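Local coordinates for protein Alpha/beta hydrolase (Legionella pneumophila subsp. pneumophila str. Philadelphia 1, PDB 4EZI) that is of unconfirmed function but has an alpha/beta hydrolase fold and is probably a serine hydrolase, perhaps acting as a triacylglycerol lipase, at residues Thr127-Gln133 against Gln230-Ser234; Asp161-Gly167 against Leu189-Ala195; Ala166-Glu170 against His351-His355. The contacts are given in a common frame with arbitrary orientation. Where two conformers were deposited one is given. Residues are numbered along the deposited sequence.

Contact 1. Residues Thr127-Gln133 against Gln230-Ser234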
ATOM      1  N   THR A 127      -9.313  -8.887  13.739  1.00 11.07           N
ATOM      2  CA  THR A 127     -10.645  -8.565  13.253  1.00 11.61           C
ATOM      3  C   THR A 127     -10.724  -7.271  12.445  1.00 11.65           C
ATOM      4  O   THR A 127     -11.692  -7.048  11.765  1.00 14.54           O
ATOM      5  CB  THR A 127     -11.665  -8.514  14.403  1.00 14.54           C
ATOM      6  OG1 THR A 127     -11.257  -7.527  15.338  1.00 19.82           O
ATOM      7  CG2 THR A 127     -11.766  -9.872  15.085  1.00 16.17           C
ATOM      8  N   LEU A 128      -9.694  -6.439  12.533  1.00  9.32           N
ATOM      9  CA  LEU A 128      -9.724  -5.092  11.945  1.00  8.28           C
ATOM     10  C   LEU A 128      -8.347  -4.770  11.393  1.00  6.89           C
ATOM     11  O   LEU A 128      -7.336  -4.995  12.044  1.00  8.15           O
ATOM     12  CB  LEU A 128     -10.084  -4.066  13.027  1.00  8.54           C
ATOM     13  CG  LEU A 128     -10.227  -2.625  12.573  1.00  8.29           C
ATOM     14  CD1 LEU A 128     -11.305  -2.457  11.512  1.00  9.63           C
ATOM     15  CD2 LEU A 128     -10.536  -1.781  13.820  1.00 10.41           C
ATOM     16  N   HIS A 129      -8.287  -4.240  10.178  1.00  7.21           N
ATOM     17  CA  HIS A 129      -7.020  -3.795   9.625  1.00  6.81           C
ATOM     18  C   HIS A 129      -6.486  -2.596  10.407  1.00  6.79           C
ATOM     19  O   HIS A 129      -7.227  -1.649  10.606  1.00  7.17           O
ATOM     20  CB  HIS A 129      -7.276  -3.395   8.166  1.00  7.22           C
ATOM     21  CG  HIS A 129      -6.102  -2.793   7.479  1.00  7.09           C
ATOM     22  ND1 HIS A 129      -4.873  -3.401   7.402  1.00  7.37           N
ATOM     23  CD2 HIS A 129      -5.960  -1.574   6.892  1.00  6.67           C
ATOM     24  CE1 HIS A 129      -4.027  -2.573   6.796  1.00  7.49           C
ATOM     25  NE2 HIS A 129      -4.663  -1.464   6.460  1.00  6.95           N
ATOM     26  N   PRO A 130      -5.191  -2.627  10.820  1.00  7.39           N
ATOM     27  CA  PRO A 130      -4.536  -1.435  11.398  1.00  7.28           C
ATOM     28  C   PRO A 130      -4.162  -0.476  10.266  1.00  7.77           C
ATOM     29  O   PRO A 130      -3.169  -0.644   9.574  1.00  9.21           O
ATOM     30  CB  PRO A 130      -3.300  -2.018  12.123  1.00  8.18           C
ATOM     31  CG  PRO A 130      -3.494  -3.519  12.091  1.00  7.60           C
ATOM     32  CD  PRO A 130      -4.291  -3.788  10.865  1.00  8.42           C
ATOM     33  N   TYR A 131      -5.005   0.524  10.069  1.00  6.88           N
ATOM     34  CA  TYR A 131      -5.066   1.301   8.836  1.00  6.87           C
ATOM     35  C   TYR A 131      -4.103   2.480   8.883  1.00  5.92           C
ATOM     36  O   TYR A 131      -4.149   3.329   9.781  1.00  7.01           O
ATOM     37  CB  TYR A 131      -6.497   1.775   8.637  1.00  6.62           C
ATOM     38  CG  TYR A 131      -6.735   2.575   7.387  1.00  6.28           C
ATOM     39  CD1 TYR A 131      -6.349   2.121   6.124  1.00  6.61           C
ATOM     40  CD2 TYR A 131      -7.348   3.799   7.445  1.00  7.06           C
ATOM     41  CE1 TYR A 131      -6.601   2.845   4.975  1.00  6.81           C
ATOM     42  CE2 TYR A 131      -7.628   4.533   6.312  1.00  7.34           C
ATOM     43  CZ  TYR A 131      -7.241   4.067   5.088  1.00  7.65           C
ATOM     44  OH  TYR A 131      -7.515   4.847   3.991  1.00  8.38           O
ATOM     45  N   VAL A 132      -3.201   2.554   7.916  1.00  6.68           N
ATOM     46  CA  VAL A 132      -2.188   3.631   7.884  1.00  7.19           C
ATOM     47  C   VAL A 132      -1.443   3.692   9.229  1.00  7.06           C
ATOM     48  O   VAL A 132      -1.130   4.773   9.711  1.00  8.16           O
ATOM     49  CB  VAL A 132      -2.743   5.026   7.430  1.00  7.38           C
ATOM     50  CG1 VAL A 132      -1.587   5.852   6.829  1.00  9.63           C
ATOM     51  CG2 VAL A 132      -3.872   4.879   6.425  1.00  8.81           C
ATOM     52  N   GLN A 133      -1.114   2.509   9.758  1.00  7.62           N
ATOM     53  CA  GLN A 133      -0.273   2.358  10.946  1.00  7.72           C
ATOM     54  C   GLN A 133       1.096   1.873  10.494  1.00  7.50           C
ATOM     55  O   GLN A 133       1.257   0.731  10.040  1.00  8.71           O
ATOM     56  CB  GLN A 133      -0.928   1.439  11.974  1.00  8.95           C
ATOM     57  CG  GLN A 133      -2.208   2.064  12.569  1.00  8.64           C
ATOM     58  CD  GLN A 133      -2.895   1.214  13.632  1.00  8.72           C
ATOM     59  OE1 GLN A 133      -2.242   0.445  14.342  1.00 10.13           O
ATOM     60  NE2 GLN A 133      -4.215   1.334  13.738  1.00  8.90           N
ATOM     61  N   GLN A 230      -8.025   3.953  17.459  1.00  7.31           N
ATOM     62  CA  GLN A 230      -8.561   3.855  18.812  1.00  7.55           C
ATOM     63  C   GLN A 230      -8.691   2.385  19.214  1.00  7.59           C
ATOM     64  O   GLN A 230      -8.410   2.039  20.368  1.00  9.25           O
ATOM     65  CB  GLN A 230      -9.903   4.581  18.909  1.00  7.38           C
ATOM     66  CG  GLN A 230     -10.591   4.449  20.255  1.00  8.02           C
ATOM     67  CD  GLN A 230      -9.838   5.108  21.408  1.00  7.37           C
ATOM     68  OE1 GLN A 230      -8.911   5.882  21.206  1.00  9.30           O
ATOM     69  NE2 GLN A 230     -10.237   4.776  22.640  1.00 10.31           N
ATOM     70  N   THR A 231      -9.118   1.516  18.307  1.00  8.18           N
ATOM     71  CA  THR A 231      -9.215   0.075  18.603  1.00  8.82           C
ATOM     72  C   THR A 231      -7.896  -0.501  19.094  1.00  8.01           C
ATOM     73  O   THR A 231      -7.847  -1.171  20.128  1.00 10.40           O
ATOM     74  CB  THR A 231      -9.714  -0.719  17.378  1.00  7.92           C
ATOM     75  OG1 THR A 231     -11.068  -0.351  17.091  1.00  8.56           O
ATOM     76  CG2 THR A 231      -9.616  -2.228  17.601  1.00  9.86           C
ATOM     77  N   TYR A 232      -6.816  -0.201  18.380  1.00  8.30           N
ATOM     78  CA  TYR A 232      -5.533  -0.835  18.688  1.00  9.04           C
ATOM     79  C   TYR A 232      -4.722  -0.096  19.747  1.00  9.92           C
ATOM     80  O   TYR A 232      -3.965  -0.736  20.469  1.00 12.19           O
ATOM     81  CB  TYR A 232      -4.688  -1.007  17.413  1.00  9.82           C
ATOM     82  CG  TYR A 232      -5.179  -2.168  16.586  1.00  7.77           C
ATOM     83  CD1 TYR A 232      -4.987  -3.459  17.054  1.00  9.82           C
ATOM     84  CD2 TYR A 232      -5.860  -1.995  15.379  1.00  8.22           C
ATOM     85  CE1 TYR A 232      -5.468  -4.547  16.359  1.00 11.37           C
ATOM     86  CE2 TYR A 232      -6.321  -3.101  14.671  1.00  8.60           C
ATOM     87  CZ  TYR A 232      -6.095  -4.376  15.160  1.00  9.34           C
ATOM     88  OH  TYR A 232      -6.533  -5.503  14.508  1.00 12.44           O
ATOM     89  N   LYS A 233      -4.881   1.215  19.851  1.00  9.41           N
ATOM     90  CA  LYS A 233      -3.992   2.048  20.696  1.00  9.90           C
ATOM     91  C   LYS A 233      -4.692   2.794  21.828  1.00 10.48           C
ATOM     92  O   LYS A 233      -4.030   3.250  22.751  1.00 12.38           O
ATOM     93  CB  LYS A 233      -3.228   3.048  19.840  1.00 10.36           C
ATOM     94  CG  LYS A 233      -2.441   2.424  18.716  1.00 12.64           C
ATOM     95  CD  LYS A 233      -1.386   1.412  19.212  1.00 14.11           C
ATOM     96  CE  LYS A 233      -0.587   0.786  18.066  1.00 15.51           C
ATOM     97  NZ  LYS A 233       0.229  -0.366  18.554  1.00 17.56           N
ATOM     98  N   SER A 234      -6.011   2.974  21.742  1.00 10.76           N
ATOM     99  CA  SER A 234      -6.775   3.652  22.783  0.50 12.43           C
ATOM    100  C   SER A 234      -6.155   4.985  23.215  1.00 11.51           C
ATOM    101  O   SER A 234      -6.055   5.301  24.409  1.00 12.71           O
ATOM    102  CB  SER A 234      -6.994   2.735  23.988  0.50 14.27           C
ATOM    103  OG  SER A 234      -8.045   3.251  24.780  0.50 17.93           O
TER
HETATM  104  O   HOH W   1      -8.626  -6.385  16.286  1.00 39.18           O
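Tyr232, in the last turn of helix 218-233, lays its ring along the loop Thr127-Gln133 and illustrates how a tyrosine can fasten a segment without regular secondary structure to a helix. The ring packs against the side chains of Leu128 and Pro130, with Tyr232 CE2 4.2 Å from Leu128 CB and 3.9 Å from Pro130 CG. At the tip of the ring, Tyr232 OH donates a short hydrogen bond of 2.6 Å to the backbone Leu128 O. Leu128 lies outside any strand, and here the phenol supplies the donor for its carbonyl. The same hydroxyl accepts a hydrogen bond from a water at 2.9 Å, and that water lies 3.0 Å from Thr127 OG1, so the link extends to the exposed Thr127. On the flanks, Leu128 CD2 approaches Thr231 OG1 to 3.6 Å, although that hydroxyl is bonded to Tyr227 O within its own helix, and Gln133 OE1 lies 4.1 Å from Lys233 CE. Pro130 opens a type II turn ending at Gln133, the N-cap position of helix 134-154. The joint therefore lies between strand 112-116 and helix 134-154 on one side and the C-terminal end of helix 218-233 on the other, where Ser228 also bonds the loop backbone, while Pro53 packs against both Pro130 and Tyr232.

Contact 2. Residues Asp161-Gly167 against Leu189-Ala195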
ATOM      1  N   ASP A 161      19.078 -10.557  -7.440  1.00 13.26           N
ATOM      2  CA  ASP A 161      19.084  -9.659  -6.286  1.00 14.21           C
ATOM      3  C   ASP A 161      18.339  -8.347  -6.551  1.00 12.47           C
ATOM      4  O   ASP A 161      18.340  -7.448  -5.701  1.00 15.41           O
ATOM      5  CB  ASP A 161      20.525  -9.433  -5.778  1.00 17.49           C
ATOM      6  CG  ASP A 161      21.122 -10.691  -5.112  1.00 26.60           C
ATOM      7  OD1 ASP A 161      20.417 -11.388  -4.342  1.00 29.89           O
ATOM      8  OD2 ASP A 161      22.316 -10.981  -5.352  1.00 33.85           O
ATOM      9  N   LYS A 162      17.701  -8.220  -7.710  1.00 10.65           N
ATOM     10  CA  LYS A 162      16.900  -7.023  -8.004  1.00 10.63           C
ATOM     11  C   LYS A 162      15.618  -7.066  -7.165  1.00  9.34           C
ATOM     12  O   LYS A 162      14.905  -8.071  -7.144  1.00 10.39           O
ATOM     13  CB  LYS A 162      16.528  -6.935  -9.478  1.00 10.70           C
ATOM     14  CG  LYS A 162      17.718  -6.736 -10.448  1.00 12.55           C
ATOM     15  CD  LYS A 162      18.239  -5.311 -10.445  1.00 12.48           C
ATOM     16  CE  LYS A 162      19.340  -5.097 -11.506  1.00 14.16           C
ATOM     17  NZ  LYS A 162      19.865  -3.703 -11.501  1.00 15.78           N
ATOM     18  N   LEU A 163      15.342  -5.955  -6.484  1.00  9.87           N
ATOM     19  CA  LEU A 163      14.188  -5.809  -5.612  1.00  9.63           C
ATOM     20  C   LEU A 163      13.573  -4.431  -5.802  1.00  8.49           C
ATOM     21  O   LEU A 163      14.236  -3.400  -5.605  1.00  9.25           O
ATOM     22  CB  LEU A 163      14.595  -6.017  -4.156  1.00  9.86           C
ATOM     23  CG  LEU A 163      13.520  -5.790  -3.097  1.00  9.66           C
ATOM     24  CD1 LEU A 163      12.302  -6.711  -3.267  1.00 11.01           C
ATOM     25  CD2 LEU A 163      14.112  -5.947  -1.716  1.00 11.37           C
ATOM     26  N   TYR A 164      12.300  -4.401  -6.169  1.00  8.20           N
ATOM     27  CA  TYR A 164      11.584  -3.168  -6.443  1.00  7.96           C
ATOM     28  C   TYR A 164      10.400  -3.057  -5.474  1.00  7.89           C
ATOM     29  O   TYR A 164       9.736  -4.057  -5.224  1.00  8.63           O
ATOM     30  CB  TYR A 164      11.060  -3.171  -7.888  1.00  9.15           C
ATOM     31  CG  TYR A 164      12.070  -3.631  -8.920  1.00  9.42           C
ATOM     32  CD1 TYR A 164      13.090  -2.800  -9.349  1.00 10.04           C
ATOM     33  CD2 TYR A 164      12.028  -4.922  -9.423  1.00  9.83           C
ATOM     34  CE1 TYR A 164      14.025  -3.248 -10.303  1.00 10.02           C
ATOM     35  CE2 TYR A 164      12.930  -5.370 -10.355  1.00 10.21           C
ATOM     36  CZ  TYR A 164      13.947  -4.543 -10.778  1.00  9.51           C
ATOM     37  OH  TYR A 164      14.843  -4.977 -11.726  1.00 11.92           O
ATOM     38  N   LEU A 165      10.118  -1.859  -4.966  1.00  7.94           N
ATOM     39  CA  LEU A 165       9.019  -1.679  -4.010  1.00  7.55           C
ATOM     40  C   LEU A 165       8.055  -0.632  -4.570  1.00  7.25           C
ATOM     41  O   LEU A 165       8.475   0.484  -4.862  1.00  7.88           O
ATOM     42  CB  LEU A 165       9.550  -1.206  -2.650  1.00  8.88           C
ATOM     43  CG  LEU A 165      10.733  -1.968  -2.040  1.00  9.51           C
ATOM     44  CD1 LEU A 165      11.136  -1.275  -0.736  1.00 10.96           C
ATOM     45  CD2 LEU A 165      10.469  -3.448  -1.839  1.00  9.55           C
ATOM     46  N   ALA A 166       6.767  -0.956  -4.662  1.00  7.59           N
ATOM     47  CA  ALA A 166       5.760  -0.009  -5.153  1.00  7.11           C
ATOM     48  C   ALA A 166       4.452  -0.225  -4.407  1.00  6.83           C
ATOM     49  O   ALA A 166       4.218  -1.268  -3.827  1.00  7.43           O
ATOM     50  CB  ALA A 166       5.531  -0.156  -6.653  1.00  9.56           C
ATOM     51  N   GLY A 167       3.576   0.762  -4.513  1.00  7.04           N
ATOM     52  CA  GLY A 167       2.242   0.640  -3.974  1.00  6.63           C
ATOM     53  C   GLY A 167       1.447   1.860  -4.345  1.00  6.92           C
ATOM     54  O   GLY A 167       1.993   2.793  -4.936  1.00  8.09           O
ATOM     55  N   LEU A 189      20.266  -6.096   2.787  1.00 16.69           N
ATOM     56  CA  LEU A 189      19.383  -6.535   1.710  1.00 15.60           C
ATOM     57  C   LEU A 189      19.304  -5.411   0.669  1.00 15.21           C
ATOM     58  O   LEU A 189      18.724  -4.369   0.935  1.00 15.69           O
ATOM     59  CB  LEU A 189      17.990  -6.845   2.256  1.00 15.27           C
ATOM     60  CG  LEU A 189      16.984  -7.274   1.185  1.00 16.05           C
ATOM     61  CD1 LEU A 189      17.395  -8.600   0.526  1.00 18.88           C
ATOM     62  CD2 LEU A 189      15.593  -7.368   1.777  1.00 19.59           C
ATOM     63  N   PRO A 190      19.846  -5.621  -0.541  1.00 14.36           N
ATOM     64  CA  PRO A 190      19.807  -4.526  -1.519  1.00 14.70           C
ATOM     65  C   PRO A 190      18.398  -4.234  -2.006  1.00 13.00           C
ATOM     66  O   PRO A 190      17.619  -5.167  -2.222  1.00 12.74           O
ATOM     67  CB  PRO A 190      20.681  -5.025  -2.690  1.00 17.18           C
ATOM     68  CG  PRO A 190      21.418  -6.211  -2.178  1.00 19.66           C
ATOM     69  CD  PRO A 190      20.678  -6.748  -0.995  1.00 17.00           C
ATOM     70  N   VAL A 191      18.083  -2.944  -2.121  1.00 11.63           N
ATOM     71  CA  VAL A 191      16.839  -2.482  -2.703  1.00 10.45           C
ATOM     72  C   VAL A 191      17.227  -1.732  -3.978  1.00 11.13           C
ATOM     73  O   VAL A 191      18.123  -0.874  -3.939  1.00 12.50           O
ATOM     74  CB  VAL A 191      16.053  -1.573  -1.745  1.00 10.71           C
ATOM     75  CG1 VAL A 191      14.793  -1.009  -2.444  1.00 11.44           C
ATOM     76  CG2 VAL A 191      15.699  -2.295  -0.459  1.00 12.93           C
ATOM     77  N   SER A 192      16.603  -2.072  -5.105  1.00 10.42           N
ATOM     78  CA  SER A 192      16.981  -1.540  -6.428  1.00 10.17           C
ATOM     79  C   SER A 192      16.262  -0.249  -6.798  1.00  9.87           C
ATOM     80  O   SER A 192      16.840   0.616  -7.434  1.00 11.28           O
ATOM     81  CB  SER A 192      16.740  -2.591  -7.524  1.00 10.60           C
ATOM     82  OG  SER A 192      17.318  -3.839  -7.179  1.00 12.09           O
ATOM     83  N   ALA A 193      14.993  -0.113  -6.428  1.00  9.34           N
ATOM     84  CA  ALA A 193      14.227   1.085  -6.778  1.00  9.09           C
ATOM     85  C   ALA A 193      12.925   1.053  -6.002  1.00  8.75           C
ATOM     86  O   ALA A 193      12.385  -0.018  -5.708  1.00  9.19           O
ATOM     87  CB  ALA A 193      13.928   1.159  -8.254  1.00 10.40           C
ATOM     88  N   VAL A 194      12.400   2.236  -5.697  1.00  8.68           N
ATOM     89  CA  VAL A 194      11.209   2.415  -4.865  1.00  8.37           C
ATOM     90  C   VAL A 194      10.334   3.485  -5.531  1.00  8.48           C
ATOM     91  O   VAL A 194      10.829   4.565  -5.847  1.00  9.07           O
ATOM     92  CB  VAL A 194      11.612   2.825  -3.435  1.00  8.17           C
ATOM     93  CG1 VAL A 194      10.366   2.971  -2.560  1.00  9.24           C
ATOM     94  CG2 VAL A 194      12.552   1.785  -2.845  1.00 10.30           C
ATOM     95  N   ALA A 195       9.037   3.217  -5.687  1.00  8.79           N
ATOM     96  CA  ALA A 195       8.148   4.144  -6.370  1.00  7.99           C
ATOM     97  C   ALA A 195       6.752   4.154  -5.702  1.00  8.17           C
ATOM     98  O   ALA A 195       5.805   3.537  -6.189  1.00  8.43           O
ATOM     99  CB  ALA A 195       8.036   3.811  -7.856  1.00  9.71           C
TER
HETATM  100  O   HOH W   2      17.733  -7.784  -3.033  1.00 16.37           O
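In the beta-alpha-beta unit formed by strand 162-168, helix 170-185 and strand 193-197, the returning chain must come into parallel register with the first strand, and Leu189-Ala195 records how this happens. Leu189 arrives first, its CD2 resting 4.1 Å from Leu163 CD2. At Pro190 the backbones are still too far apart for direct pairing: a water donates to Pro190 O at 2.7 Å and to Asp161 O at 2.8 Å. Val191 then adds apolar contacts, CG2 to Leu163 CD2 at 4.2 Å and CG1 to Leu165 CD1 at 4.0 Å. Ser192 makes the transition. Its N donates to Leu163 O (2.8 Å) and its OG accepts from Leu163 N (3.0 Å), the side chain taking a bond that a strand carbonyl might otherwise provide; Ala193 N adds only a weak bond to Leu163 O, at 3.5 Å. Regular pairing follows, with strand axes 4.8 Å apart and 6° from parallel. Ala193 faces the same side as Tyr164, toward Phe366 of helix 355-370, whereas Val194 shares the other side with Leu165, where Thr175 of helix 170-185 covers both. The alternation of a parallel pair is plain in the bonds: Leu165 N donates to Ala193 O at 3.0 Å, and Ala195 N donates to Leu165 O at 2.9 Å.

Contact 3. Residues Ala166-Glu170 against His351-His355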
ATOM      1  N   ALA A 166       6.767  -0.956  -4.662  1.00  7.59           N
ATOM      2  CA  ALA A 166       5.760  -0.009  -5.153  1.00  7.11           C
ATOM      3  C   ALA A 166       4.452  -0.225  -4.407  1.00  6.83           C
ATOM      4  O   ALA A 166       4.218  -1.268  -3.827  1.00  7.43           O
ATOM      5  CB  ALA A 166       5.531  -0.156  -6.653  1.00  9.56           C
ATOM      6  N   GLY A 167       3.576   0.762  -4.513  1.00  7.04           N
ATOM      7  CA  GLY A 167       2.242   0.640  -3.974  1.00  6.63           C
ATOM      8  C   GLY A 167       1.447   1.860  -4.345  1.00  6.92           C
ATOM      9  O   GLY A 167       1.993   2.793  -4.936  1.00  8.09           O
ATOM     10  N   TYR A 168       0.168   1.893  -3.960  1.00  6.54           N
ATOM     11  CA  TYR A 168      -0.690   3.050  -4.279  1.00  6.45           C
ATOM     12  C   TYR A 168      -1.486   3.409  -3.049  1.00  7.18           C
ATOM     13  O   TYR A 168      -2.016   2.548  -2.359  1.00  7.25           O
ATOM     14  CB  TYR A 168      -1.639   2.719  -5.437  1.00  7.26           C
ATOM     15  CG  TYR A 168      -2.203   3.957  -6.117  1.00  7.36           C
ATOM     16  CD1 TYR A 168      -1.409   4.689  -6.982  1.00  8.12           C
ATOM     17  CD2 TYR A 168      -3.500   4.421  -5.885  1.00  7.59           C
ATOM     18  CE1 TYR A 168      -1.898   5.837  -7.610  1.00  8.03           C
ATOM     19  CE2 TYR A 168      -3.985   5.565  -6.485  1.00  7.71           C
ATOM     20  CZ  TYR A 168      -3.171   6.265  -7.356  1.00  7.91           C
ATOM     21  OH  TYR A 168      -3.588   7.427  -7.940  1.00  9.57           O
ATOM     22  N   SER A 169      -1.632   4.710  -2.824  1.00  6.96           N
ATOM     23  CA  SER A 169      -2.550   5.251  -1.808  1.00  7.79           C
ATOM     24  C   SER A 169      -2.072   4.782  -0.429  1.00  7.37           C
ATOM     25  O   SER A 169      -0.913   5.061  -0.087  1.00  7.97           O
ATOM     26  CB  SER A 169      -3.990   4.912  -2.197  1.00  9.13           C
ATOM     27  OG  SER A 169      -4.934   5.701  -1.506  1.00 11.08           O
ATOM     28  N   GLU A 170      -2.892   4.101   0.374  1.00  7.70           N
ATOM     29  CA  GLU A 170      -2.373   3.521   1.622  1.00  7.37           C
ATOM     30  C   GLU A 170      -1.075   2.755   1.344  1.00  7.35           C
ATOM     31  O   GLU A 170      -0.149   2.779   2.151  1.00  7.54           O
ATOM     32  CB  GLU A 170      -3.384   2.561   2.276  1.00  7.58           C
ATOM     33  CG  GLU A 170      -2.880   2.012   3.597  1.00  8.16           C
ATOM     34  CD  GLU A 170      -3.713   0.922   4.207  1.00  7.76           C
ATOM     35  OE1 GLU A 170      -4.601   0.369   3.546  1.00  7.25           O
ATOM     36  OE2 GLU A 170      -3.453   0.627   5.416  1.00  7.13           O
ATOM     37  N   HIS A 351      -7.594  10.781  -7.975  1.00  8.26           N
ATOM     38  CA  HIS A 351      -6.844   9.677  -7.361  1.00  7.41           C
ATOM     39  C   HIS A 351      -7.116   8.345  -8.041  1.00  8.91           C
ATOM     40  O   HIS A 351      -6.241   7.480  -8.137  1.00 10.13           O
ATOM     41  CB  HIS A 351      -7.271   9.595  -5.894  1.00  8.01           C
ATOM     42  CG  HIS A 351      -6.413   8.727  -5.008  1.00  8.25           C
ATOM     43  ND1 HIS A 351      -5.108   9.042  -4.685  1.00  7.81           N
ATOM     44  CD2 HIS A 351      -6.714   7.613  -4.280  1.00  8.87           C
ATOM     45  CE1 HIS A 351      -4.649   8.167  -3.797  1.00  9.03           C
ATOM     46  NE2 HIS A 351      -5.606   7.299  -3.522  1.00  9.94           N
ATOM     47  N   VAL A 352      -8.346   8.148  -8.473  1.00  8.05           N
ATOM     48  CA  VAL A 352      -8.733   6.901  -9.123  1.00  8.94           C
ATOM     49  C   VAL A 352      -8.347   6.892 -10.602  1.00  9.10           C
ATOM     50  O   VAL A 352      -7.728   5.951 -11.109  1.00  9.93           O
ATOM     51  CB  VAL A 352     -10.230   6.627  -8.934  1.00 10.57           C
ATOM     52  CG1 VAL A 352     -10.637   5.345  -9.640  1.00 13.81           C
ATOM     53  CG2 VAL A 352     -10.569   6.597  -7.437  1.00 13.57           C
ATOM     54  N   GLN A 353      -8.709   7.954 -11.291  1.00  9.06           N
ATOM     55  CA  GLN A 353      -8.413   8.051 -12.707  1.00  8.72           C
ATOM     56  C   GLN A 353      -6.912   7.955 -13.017  1.00  8.71           C
ATOM     57  O   GLN A 353      -6.512   7.435 -14.063  1.00  9.39           O
ATOM     58  CB  GLN A 353      -8.939   9.371 -13.273  1.00 10.41           C
ATOM     59  CG  GLN A 353     -10.447   9.549 -13.174  1.00 11.70           C
ATOM     60  CD  GLN A 353     -10.890  10.998 -13.353  1.00 12.38           C
ATOM     61  OE1 GLN A 353     -10.185  11.950 -12.996  1.00 11.89           O
ATOM     62  NE2 GLN A 353     -12.076  11.167 -13.907  1.00 16.15           N
ATOM     63  N   ALA A 354      -6.094   8.537 -12.145  1.00  8.87           N
ATOM     64  CA  ALA A 354      -4.656   8.571 -12.349  1.00  7.65           C
ATOM     65  C   ALA A 354      -3.989   7.222 -12.143  1.00  8.55           C
ATOM     66  O   ALA A 354      -2.848   7.043 -12.547  1.00  9.08           O
ATOM     67  CB  ALA A 354      -4.013   9.612 -11.434  1.00  9.14           C
ATOM     68  N   HIS A 355      -4.670   6.296 -11.470  1.00  8.38           N
ATOM     69  CA  HIS A 355      -4.021   5.076 -11.015  1.00  8.91           C
ATOM     70  C   HIS A 355      -3.287   4.307 -12.127  1.00  8.79           C
ATOM     71  O   HIS A 355      -2.113   3.980 -11.950  1.00  8.72           O
ATOM     72  CB  HIS A 355      -5.039   4.234 -10.270  1.00 10.58           C
ATOM     73  CG  HIS A 355      -4.504   2.948  -9.739  1.00 13.55           C
ATOM     74  ND1 HIS A 355      -3.333   2.858  -9.020  1.00 17.08           N
ATOM     75  CD2 HIS A 355      -5.020   1.698  -9.781  1.00 18.65           C
ATOM     76  CE1 HIS A 355      -3.158   1.607  -8.626  1.00 17.12           C
ATOM     77  NE2 HIS A 355      -4.166   0.881  -9.079  1.00 16.27           N
TER
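Strand 162-168 runs into a sharp turn at Ser169, whose phi/psi of 64°/-123° is a strained conformation that fits the nucleophile elbow (Gly167, Ser169 and Gly171 matching GxSxG), a hallmark of the alpha/beta hydrolase fold, and the chain continues directly into helix 170-185. Opposite it, His351-Ala354 have helical backbone angles without regular helical bonding, and a type I turn from Val352 to His355, closed by His355 N to Val352 O at 3.1 Å, leads into helix 355-370. The two backbones stay well apart, with CA atoms 7.8 Å from each other at Tyr168 and His355, so side chains bridge the gap. Because the turn presents Ser169 toward the histidine loop, Ser169 OG and His351 NE2 share a hydrogen bond of 2.7 Å. His351 ND1 is bonded in turn to Asp318, an arrangement consistent with a Ser-His-Asp catalytic triad in which Ser169 would be the nucleophile. Tyr168 lies between the two histidines and forms an aromatic cluster with them. An edge of the His355 ring is directed at its face, with centroids 4.2 Å apart and planes at 55°, while His355 NE2 is bonded to Tyr101. The phenol also reaches the main chain of the putative catalytic histidine: Tyr168 OH donates to His351 O at 2.7 Å.

In the fold
Contacts 2 and 3 use successive parts of strand 162-168 and share Ala166 and Gly167. Backbone pairing dominates contact 2, which runs from the exposed N-terminal ends of two interior strands into the buried sheet; at the C-terminal end of strand 162-168 contact 3 is buried, and polar and aromatic side chains take over. Contact 1 is partly buried and lies about 22 Å from contact 3, centre to centre, fixing a loop to a helix largely through one tyrosine and a water. It nevertheless touches the elbow: Glu170 OE2, just past Ser169, lies 2.6 Å from His129 NE2 and 3.2 Å from Val132 N, both probable hydrogen bonds. Contacts 1 and 2 do not touch and lie on opposite sides of the chain's centre.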